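Local coordinates for protein L-ornithine N(5)-monooxygenase (Pseudomonas aeruginosa, PDB 3S5W) that uses FAD, NADPH and oxygen to hydroxylate the side-chain nitrogen of L-ornithine, the first step in building the siderophore pyoverdin, at residues G397-L402 with A411-G416. Residues are numbered along the deposited sequence; the frame is centred on the assembly and turned at random.
Sequences GRDYRL and AIYAQG. With PO4 (phosphate ion), chain G.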
ATOM      1  N   GLY A 397       5.840 -17.646   9.686  1.00 35.63           N
ATOM      2  CA  GLY A 397       4.883 -18.709   9.987  1.00 33.84           C
ATOM      3  C   GLY A 397       3.531 -18.452   9.314  1.00 33.15           C
ATOM      4  O   GLY A 397       3.267 -17.349   8.830  1.00 31.93           O
ATOM      5  N   ARG A 398       2.675 -19.466   9.300  1.00 32.41           N
ATOM      6  CA  ARG A 398       1.283 -19.306   8.849  1.00 32.01           C
ATOM      7  C   ARG A 398       0.610 -18.140   9.582  1.00 31.81           C
ATOM      8  O   ARG A 398      -0.075 -17.320   8.951  1.00 29.91           O
ATOM      9  CB  ARG A 398       0.494 -20.594   9.076  1.00 32.10           C
ATOM     10  CG  ARG A 398      -1.001 -20.538   8.664  1.00 33.34           C
ATOM     11  CD  ARG A 398      -1.216 -20.084   7.195  1.00 31.05           C
ATOM     12  NE  ARG A 398      -2.645 -19.887   6.902  1.00 32.30           N
ATOM     13  CZ  ARG A 398      -3.349 -18.787   7.216  1.00 32.64           C
ATOM     14  NH1 ARG A 398      -2.759 -17.735   7.793  1.00 30.70           N
ATOM     15  NH2 ARG A 398      -4.642 -18.702   6.895  1.00 31.07           N
ATOM     16  N   ASP A 399       0.844 -18.052  10.902  1.00 30.58           N
ATOM     17  CA  ASP A 399       0.273 -16.982  11.741  1.00 30.22           C
ATOM     18  C   ASP A 399       0.980 -15.606  11.662  1.00 28.82           C
ATOM     19  O   ASP A 399       0.726 -14.725  12.488  1.00 28.49           O
ATOM     20  CB  ASP A 399       0.167 -17.457  13.207  1.00 30.91           C
ATOM     21  CG  ASP A 399       1.550 -17.702  13.850  1.00 32.46           C
ATOM     22  OD1 ASP A 399       2.558 -17.687  13.112  1.00 30.97           O
ATOM     23  OD2 ASP A 399       1.603 -17.908  15.080  1.00 35.30           O
ATOM     24  N   TYR A 400       1.853 -15.440  10.675  1.00 27.72           N
ATOM     25  CA  TYR A 400       2.550 -14.185  10.362  1.00 27.06           C
ATOM     26  C   TYR A 400       3.689 -13.855  11.356  1.00 28.24           C
ATOM     27  O   TYR A 400       4.216 -12.764  11.345  1.00 26.24           O
ATOM     28  CB  TYR A 400       1.576 -12.996  10.210  1.00 26.51           C
ATOM     29  CG  TYR A 400       0.546 -13.259   9.139  1.00 26.29           C
ATOM     30  CD1 TYR A 400       0.842 -12.991   7.790  1.00 26.53           C
ATOM     31  CD2 TYR A 400      -0.709 -13.800   9.463  1.00 25.80           C
ATOM     32  CE1 TYR A 400      -0.103 -13.248   6.761  1.00 25.09           C
ATOM     33  CE2 TYR A 400      -1.666 -14.060   8.445  1.00 27.52           C
ATOM     34  CZ  TYR A 400      -1.335 -13.771   7.093  1.00 26.50           C
ATOM     35  OH  TYR A 400      -2.242 -14.010   6.079  1.00 25.97           O
ATOM     36  N   ARG A 401       4.076 -14.845  12.150  1.00 29.88           N
ATOM     37  CA  ARG A 401       5.149 -14.677  13.129  1.00 32.12           C
ATOM     38  C   ARG A 401       6.492 -15.033  12.498  1.00 33.05           C
ATOM     39  O   ARG A 401       6.630 -16.095  11.865  1.00 32.17           O
ATOM     40  CB  ARG A 401       4.866 -15.570  14.340  1.00 33.20           C
ATOM     41  CG  ARG A 401       5.806 -15.286  15.476  1.00 35.32           C
ATOM     42  CD  ARG A 401       5.289 -15.909  16.708  1.00 39.57           C
ATOM     43  NE  ARG A 401       6.334 -15.934  17.715  1.00 41.22           N
ATOM     44  CZ  ARG A 401       6.212 -16.567  18.871  1.00 42.93           C
ATOM     45  NH1 ARG A 401       5.084 -17.223  19.147  1.00 41.74           N
ATOM     46  NH2 ARG A 401       7.213 -16.531  19.751  1.00 42.74           N
ATOM     47  N   LEU A 402       7.456 -14.113  12.635  1.00 34.54           N
ATOM     48  CA  LEU A 402       8.836 -14.295  12.183  1.00 36.66           C
ATOM     49  C   LEU A 402       9.479 -15.389  13.022  1.00 38.42           C
ATOM     50  O   LEU A 402       9.411 -15.340  14.246  1.00 37.73           O
ATOM     51  CB  LEU A 402       9.661 -12.996  12.346  1.00 36.36           C
ATOM     52  CG  LEU A 402       9.234 -11.707  11.635  1.00 37.95           C
ATOM     53  CD1 LEU A 402      10.410 -10.737  11.446  1.00 35.02           C
ATOM     54  CD2 LEU A 402       8.622 -12.039  10.293  1.00 38.79           C
ATOM     55  N   ALA A 411       7.557 -12.335  20.642  1.00 38.27           N
ATOM     56  CA  ALA A 411       6.891 -12.639  19.369  1.00 35.51           C
ATOM     57  C   ALA A 411       6.935 -11.390  18.493  1.00 33.22           C
ATOM     58  O   ALA A 411       6.600 -10.295  18.959  1.00 32.44           O
ATOM     59  CB  ALA A 411       5.446 -13.089  19.627  1.00 35.24           C
ATOM     60  N   ILE A 412       7.386 -11.552  17.247  1.00 30.82           N
ATOM     61  CA  ILE A 412       7.384 -10.476  16.256  1.00 28.90           C
ATOM     62  C   ILE A 412       6.532 -10.911  15.045  1.00 28.13           C
ATOM     63  O   ILE A 412       6.778 -11.961  14.457  1.00 26.99           O
ATOM     64  CB  ILE A 412       8.806 -10.144  15.782  1.00 29.84           C
ATOM     65  CG1 ILE A 412       9.713  -9.838  17.012  1.00 30.20           C
ATOM     66  CG2 ILE A 412       8.780  -8.984  14.758  1.00 28.15           C
ATOM     67  CD1 ILE A 412      11.173  -9.919  16.727  1.00 33.61           C
ATOM     68  N   TYR A 413       5.534 -10.101  14.711  1.00 27.51           N
ATOM     69  CA  TYR A 413       4.658 -10.384  13.562  1.00 26.52           C
ATOM     70  C   TYR A 413       4.887  -9.309  12.498  1.00 27.03           C
ATOM     71  O   TYR A 413       5.298  -8.189  12.813  1.00 25.40           O
ATOM     72  CB  TYR A 413       3.197 -10.375  14.017  1.00 26.54           C
ATOM     73  CG  TYR A 413       2.858 -11.404  15.065  1.00 27.85           C
ATOM     74  CD1 TYR A 413       3.063 -11.148  16.427  1.00 29.22           C
ATOM     75  CD2 TYR A 413       2.306 -12.632  14.709  1.00 29.41           C
ATOM     76  CE1 TYR A 413       2.736 -12.104  17.404  1.00 29.99           C
ATOM     77  CE2 TYR A 413       1.965 -13.580  15.681  1.00 29.90           C
ATOM     78  CZ  TYR A 413       2.193 -13.301  17.034  1.00 30.73           C
ATOM     79  OH  TYR A 413       1.871 -14.244  17.998  1.00 32.41           O
ATOM     80  N   ALA A 414       4.630  -9.647  11.231  1.00 26.40           N
ATOM     81  CA  ALA A 414       4.719  -8.673  10.154  1.00 25.27           C
ATOM     82  C   ALA A 414       3.505  -8.822   9.239  1.00 25.12           C
ATOM     83  O   ALA A 414       3.090  -9.925   8.984  1.00 24.71           O
ATOM     84  CB  ALA A 414       6.005  -8.858   9.376  1.00 26.40           C
ATOM     85  N   GLN A 415       2.967  -7.700   8.751  1.00 25.50           N
ATOM     86  CA  GLN A 415       1.787  -7.730   7.890  1.00 25.57           C
ATOM     87  C   GLN A 415       2.140  -7.060   6.581  1.00 25.75           C
ATOM     88  O   GLN A 415       2.647  -5.932   6.585  1.00 26.12           O
ATOM     89  CB  GLN A 415       0.622  -6.984   8.556  1.00 25.38           C
ATOM     90  CG  GLN A 415       0.136  -7.641   9.829  1.00 23.25           C
ATOM     91  CD  GLN A 415      -1.276  -7.219  10.171  1.00 24.79           C
ATOM     92  OE1 GLN A 415      -2.219  -7.570   9.458  1.00 24.74           O
ATOM     93  NE2 GLN A 415      -1.435  -6.450  11.257  1.00 23.57           N
ATOM     94  N   GLY A 416       1.863  -7.763   5.470  1.00 26.21           N
ATOM     95  CA  GLY A 416       2.028  -7.216   4.124  1.00 25.80           C
ATOM     96  C   GLY A 416       3.368  -7.535   3.486  1.00 26.71           C
ATOM     97  O   GLY A 416       3.687  -6.999   2.408  1.00 25.70           O
TER
HETATM   98  P   PO4 G 446       6.451 -19.103  21.998  1.00 68.54           P
HETATM   99  O1  PO4 G 446       5.113 -18.457  21.680  1.00 66.07           O
HETATM  100  O2  PO4 G 446       7.496 -18.023  22.214  1.00 66.79           O
HETATM  101  O3  PO4 G 446       6.300 -19.941  23.245  1.00 67.12           O
HETATM  102  O4  PO4 G 446       6.890 -20.004  20.862  1.00 67.19           O
HETATM  103  O   HOH W   1       8.610 -14.122  16.706  1.00 32.37           O
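Arg401 leaves the backbone with CG anti to the backbone N (chi1 -171°) and runs extended to NE, which lays the chain obliquely over one face of the Tyr413 ring; Arg401 CB comes within 3.8 Å of Tyr413 CE2. Farther out, Ala411 CB sits over a face of the guanidinium, 3.5 Å from Arg401 NE. Tyr413 in turn swings its ring beside its own backbone N (chi1 -61°), where the edge atom CD2 meets Asp399 O at 3.4 Å. The backbones meet in a single beta bridge, Arg401 and Tyr413 forming a non-hydrogen-bonded antiparallel pair flanked by Ala414 N to Tyr400 O (3.1 Å) and Leu402 N to Ile412 O (2.9 Å). One water prolongs this link, accepting from Arg401 NE and Ile412 N and donating to Leu402 O. Arg401 NH1 and NH2 hydrogen-bond O1 (2.8 Å) and O2 (2.9 Å) of a phosphate probably picked up from the crystallisation medium; His446 binds it too. After its type I turn, Gly397 to Tyr400, the loop extends the mixed sheet running from strand 411-414 through parallel strand 183-186 to strand 30-36, the Ala414 side chain about 10 Å from bound FAD. On helix 432-447, Ser442 OG is hydrogen-bonded to Tyr413 OH and Asp399 OD2.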